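Local structure of carbohydrate kinase, pfkB family (Enterococcus faecalis, 3KTN) at residues 244-248 / 249-253; 221-224 / 225-229. The protein is a putative 2-keto-3-deoxygluconate kinase of the pfkB (ribokinase-like) family, which probably phosphorylates its sugar-acid substrate and binds magnesium. One frame throughout, in Å; residues are numbered along the deposited sequence.

Interaction 1 of 2, residues 244-248 / 249-253; sequences SHSQN and QNYLS
S244 and Y251 face each other as an antiparallel hydrogen-bonded pair, and the tight part of this contact is built on them. The amide of Y251 donates to S244 O over 2.7 Å with an N-H...O angle of 160°, and the amide of S244 returns a bond to Y251 O at 3.1 Å. On the face shared by S244 and Y251, S244 OG lies 3.5 Å from Y251 CB; S246, already in the loop, brings OG obliquely to Y251 CE2 at 3.5 Å. With CG anti to the carbonyl carbon (chi1 -60°), the Y251 ring is carried toward the loop and meets S246, while K267 of the next strand adds a cation-pi contact. A water held by S244 OG makes a second, weak bond to Y251 O.

The opposite face, exposed, carries H245 and N250 as a non-hydrogen-bonded pair; its one close side-chain touch is N250 OD1 to H245 CB (3.2 Å), beyond which the imidazole turns outward. Toward the turn, S246 N to Q249 O and Q249 N to Q247 O are both weak, bent bonds. Exposed Q247 packs there on Q249 of a neighbouring subunit. Antiparallel strands joined by a short connection, with N248 at positive phi, make a beta hairpin.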
# COMPACT_ATOMS: atom_id res chain seq x y z
N SER A 244 -28.57 15.45 15.65
CA SER A 244 -29.48 16.42 15.05
C SER A 244 -28.77 17.09 13.89
O SER A 244 -27.55 16.95 13.73
CB SER A 244 -29.90 17.47 16.08
OG SER A 244 -28.77 18.16 16.61
N HIS A 245 -29.52 17.81 13.07
CA HIS A 245 -28.93 18.49 11.93
C HIS A 245 -29.67 19.75 11.55
O HIS A 245 -30.87 19.73 11.30
CB HIS A 245 -28.86 17.56 10.71
CG HIS A 245 -30.20 17.21 10.14
ND1 HIS A 245 -31.11 16.40 10.81
CD2 HIS A 245 -30.80 17.56 8.98
CE1 HIS A 245 -32.20 16.28 10.08
NE2 HIS A 245 -32.04 16.98 8.97
N SER A 246 -28.95 20.86 11.55
CA SER A 246 -29.51 22.14 11.14
C SER A 246 -29.14 22.19 9.67
O SER A 246 -28.57 21.23 9.15
CB SER A 246 -28.86 23.29 11.91
OG SER A 246 -29.16 23.22 13.29
N GLN A 247 -29.46 23.28 8.99
CA GLN A 247 -29.10 23.35 7.58
C GLN A 247 -27.58 23.44 7.47
O GLN A 247 -26.96 24.33 8.06
CB GLN A 247 -29.75 24.56 6.90
CG GLN A 247 -29.67 24.52 5.38
CD GLN A 247 -30.37 25.69 4.72
OE1 GLN A 247 -31.54 25.95 4.97
NE2 GLN A 247 -29.64 26.40 3.85
N ASN A 248 -26.99 22.49 6.74
CA ASN A 248 -25.55 22.43 6.52
C ASN A 248 -24.76 21.63 7.56
O ASN A 248 -23.86 20.87 7.20
CB ASN A 248 -24.94 23.83 6.45
CG ASN A 248 -25.26 24.55 5.16
OD1 ASN A 248 -26.42 24.71 4.79
ND2 ASN A 248 -24.21 24.97 4.45
N GLN A 249 -25.09 21.79 8.84
CA GLN A 249 -24.36 21.11 9.90
C GLN A 249 -25.06 19.98 10.64
O GLN A 249 -26.29 19.95 10.76
CB GLN A 249 -23.89 22.13 10.93
CG GLN A 249 -23.19 23.34 10.35
CD GLN A 249 -22.60 24.22 11.44
OE1 GLN A 249 -21.72 23.79 12.19
NE2 GLN A 249 -23.09 25.45 11.53
N ASN A 250 -24.25 19.05 11.16
CA ASN A 250 -24.74 17.93 11.95
C ASN A 250 -24.23 18.14 13.37
O ASN A 250 -23.15 18.71 13.57
CB ASN A 250 -24.21 16.60 11.40
CG ASN A 250 -24.86 16.22 10.09
OD1 ASN A 250 -26.08 16.12 10.00
ND2 ASN A 250 -24.04 15.99 9.07
N TYR A 251 -24.99 17.69 14.35
CA TYR A 251 -24.59 17.88 15.74
C TYR A 251 -24.77 16.63 16.58
O TYR A 251 -25.58 15.76 16.28
CB TYR A 251 -25.42 19.00 16.37
CG TYR A 251 -25.28 20.33 15.69
CD1 TYR A 251 -24.35 21.26 16.14
CD2 TYR A 251 -26.08 20.66 14.60
CE1 TYR A 251 -24.22 22.50 15.51
CE2 TYR A 251 -25.96 21.89 13.96
CZ TYR A 251 -25.03 22.80 14.42
OH TYR A 251 -24.91 24.03 13.81
N LEU A 252 -24.00 16.56 17.66
CA LEU A 252 -24.09 15.45 18.58
C LEU A 252 -24.34 16.05 19.95
O LEU A 252 -23.73 17.06 20.32
CB LEU A 252 -22.80 14.64 18.61
CG LEU A 252 -22.93 13.36 19.44
CD1 LEU A 252 -23.87 12.40 18.71
CD2 LEU A 252 -21.56 12.71 19.66
N SER A 253 -25.25 15.45 20.70
CA SER A 253 -25.56 15.93 22.03
C SER A 253 -25.72 14.75 22.97
O SER A 253 -26.39 13.77 22.64
CB SER A 253 -26.85 16.76 22.01
OG SER A 253 -27.02 17.42 23.24
O HOH W 1 -27.79 16.81 18.68

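Interaction 2 of 2, residues 221-224 / 225-229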
# COMPACT_ATOMS: atom_id res chain seq x y z
N GLN A 221 -42.10 15.70 29.36
CA GLN A 221 -42.59 14.40 28.94
C GLN A 221 -41.42 13.43 28.81
O GLN A 221 -41.47 12.30 29.30
CB GLN A 221 -43.29 14.51 27.58
CG GLN A 221 -43.74 13.18 27.02
CD GLN A 221 -44.12 13.26 25.56
OE1 GLN A 221 -45.07 13.95 25.19
NE2 GLN A 221 -43.37 12.56 24.72
N GLU A 222 -40.37 13.90 28.15
CA GLU A 222 -39.15 13.13 27.92
C GLU A 222 -38.58 12.61 29.23
O GLU A 222 -38.35 11.41 29.39
CB GLU A 222 -38.13 14.02 27.21
CG GLU A 222 -36.80 13.35 26.90
CD GLU A 222 -36.95 12.16 25.98
OE1 GLU A 222 -37.42 11.10 26.45
OE2 GLU A 222 -36.60 12.28 24.79
N THR A 223 -38.35 13.52 30.18
CA THR A 223 -37.80 13.16 31.48
C THR A 223 -38.72 12.23 32.28
O THR A 223 -38.24 11.30 32.94
CB THR A 223 -37.53 14.43 32.32
OG1 THR A 223 -36.66 15.31 31.59
CG2 THR A 223 -36.86 14.06 33.64
N GLU A 224 -40.02 12.47 32.23
CA GLU A 224 -40.99 11.65 32.96
C GLU A 224 -40.88 10.19 32.54
O GLU A 224 -40.83 9.30 33.38
CB GLU A 224 -42.42 12.16 32.72
CG GLU A 224 -43.48 11.59 33.65
CD GLU A 224 -43.84 10.13 33.37
OE1 GLU A 224 -44.09 9.79 32.19
OE2 GLU A 224 -43.88 9.33 34.32
N LEU A 225 -40.83 9.96 31.24
CA LEU A 225 -40.73 8.61 30.71
C LEU A 225 -39.44 7.90 31.14
O LEU A 225 -39.48 6.75 31.58
CB LEU A 225 -40.81 8.63 29.18
CG LEU A 225 -40.47 7.33 28.45
CD1 LEU A 225 -41.15 6.15 29.10
CD2 LEU A 225 -40.89 7.45 27.00
N ILE A 226 -38.32 8.59 31.03
CA ILE A 226 -37.02 8.01 31.37
C ILE A 226 -36.81 7.75 32.86
O ILE A 226 -36.32 6.68 33.24
CB ILE A 226 -35.87 8.90 30.84
CG1 ILE A 226 -35.89 8.88 29.31
CG2 ILE A 226 -34.52 8.41 31.36
CD1 ILE A 226 -34.90 9.82 28.67
N GLN A 227 -37.15 8.71 33.70
CA GLN A 227 -36.96 8.52 35.14
C GLN A 227 -37.96 7.49 35.68
O GLN A 227 -37.75 6.93 36.76
CB GLN A 227 -37.08 9.85 35.88
CG GLN A 227 -36.02 10.84 35.44
CD GLN A 227 -36.01 12.10 36.27
OE1 GLN A 227 -37.04 12.77 36.42
NE2 GLN A 227 -34.85 12.44 36.81
N ARG A 228 -39.02 7.24 34.92
CA ARG A 228 -40.02 6.26 35.30
C ARG A 228 -39.39 4.89 35.05
O ARG A 228 -39.42 4.01 35.91
CB ARG A 228 -41.27 6.44 34.43
CG ARG A 228 -42.58 6.01 35.08
CD ARG A 228 -43.76 6.39 34.20
NE ARG A 228 -43.91 5.49 33.06
CZ ARG A 228 -44.47 5.83 31.90
NH1 ARG A 228 -44.93 7.05 31.71
NH2 ARG A 228 -44.58 4.93 30.93
N PHE A 229 -38.82 4.73 33.86
CA PHE A 229 -38.15 3.49 33.47
C PHE A 229 -37.03 3.19 34.46
O PHE A 229 -36.84 2.05 34.87
CB PHE A 229 -37.57 3.65 32.05
CG PHE A 229 -36.44 2.70 31.73
CD1 PHE A 229 -36.69 1.35 31.51
CD2 PHE A 229 -35.13 3.16 31.65
CE1 PHE A 229 -35.65 0.47 31.22
CE2 PHE A 229 -34.08 2.29 31.35
CZ PHE A 229 -34.34 0.94 31.14
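E224 and R228, one helical turn apart, form the salt bridge of this contact: E224 OE1 lies 2.9 Å from R228 NH1. The carboxylate meets the guanidinium at its edge with the two planes 31° apart, and the hydrogen bond within the bridge is weak. E224 reaches R228 through a bend at chi2 (-73°) that turns its carboxylate along the helix. L225 CD1 sits 4.0 Å above one face of the guanidinium, toward its rim.

T223 and Q227 run side by side and point the same way; T223 CG2 lies 3.1 Å from Q227 OE1, while Q227 NE2 is bonded to T258 O. E222 OE1 rests 3.6 Å from I226 CD1, a contact of carboxylate oxygen with methyl.

Behind these side chains, the backbone sets the spacing. L225 N bonds to Q221 O at 3.1 Å and Q227 N to T223 O at 2.9 Å and 172°; I226 N bonds to E222 O between them. Farther out, R228 NH2 is tied to I211 O, while L225 and I226 pack on V205 and L204 of helix 201-206. Successive i to i+4 backbone bonds, with side-chain pairs at the same spacing, are the signature of an alpha-helix, here 218-233.

In the fold
From the N terminus, interaction 2 comes first, within helix 218-233, where it closes only local i to i+4 turns of the helix. The chain then passes into strand 237-245, and interaction 1 closes the short turn between that strand and strand 250-257. The two contacts are in series along the chain, neither nested nor crossed; the centres of interactions 1 and 2 are about 25 Å apart, and the nearest atoms of interactions 1 and 2 about 11 Å apart. Strand 250-257 links them spatially: its first residues form one side of interaction 1, while Y257 at its end packs against E222, T223 and I226 of interaction 2. The helix thus packs against the far end of a hairpin strand that belongs to the mixed nine-stranded sheet, away from the magnesium site.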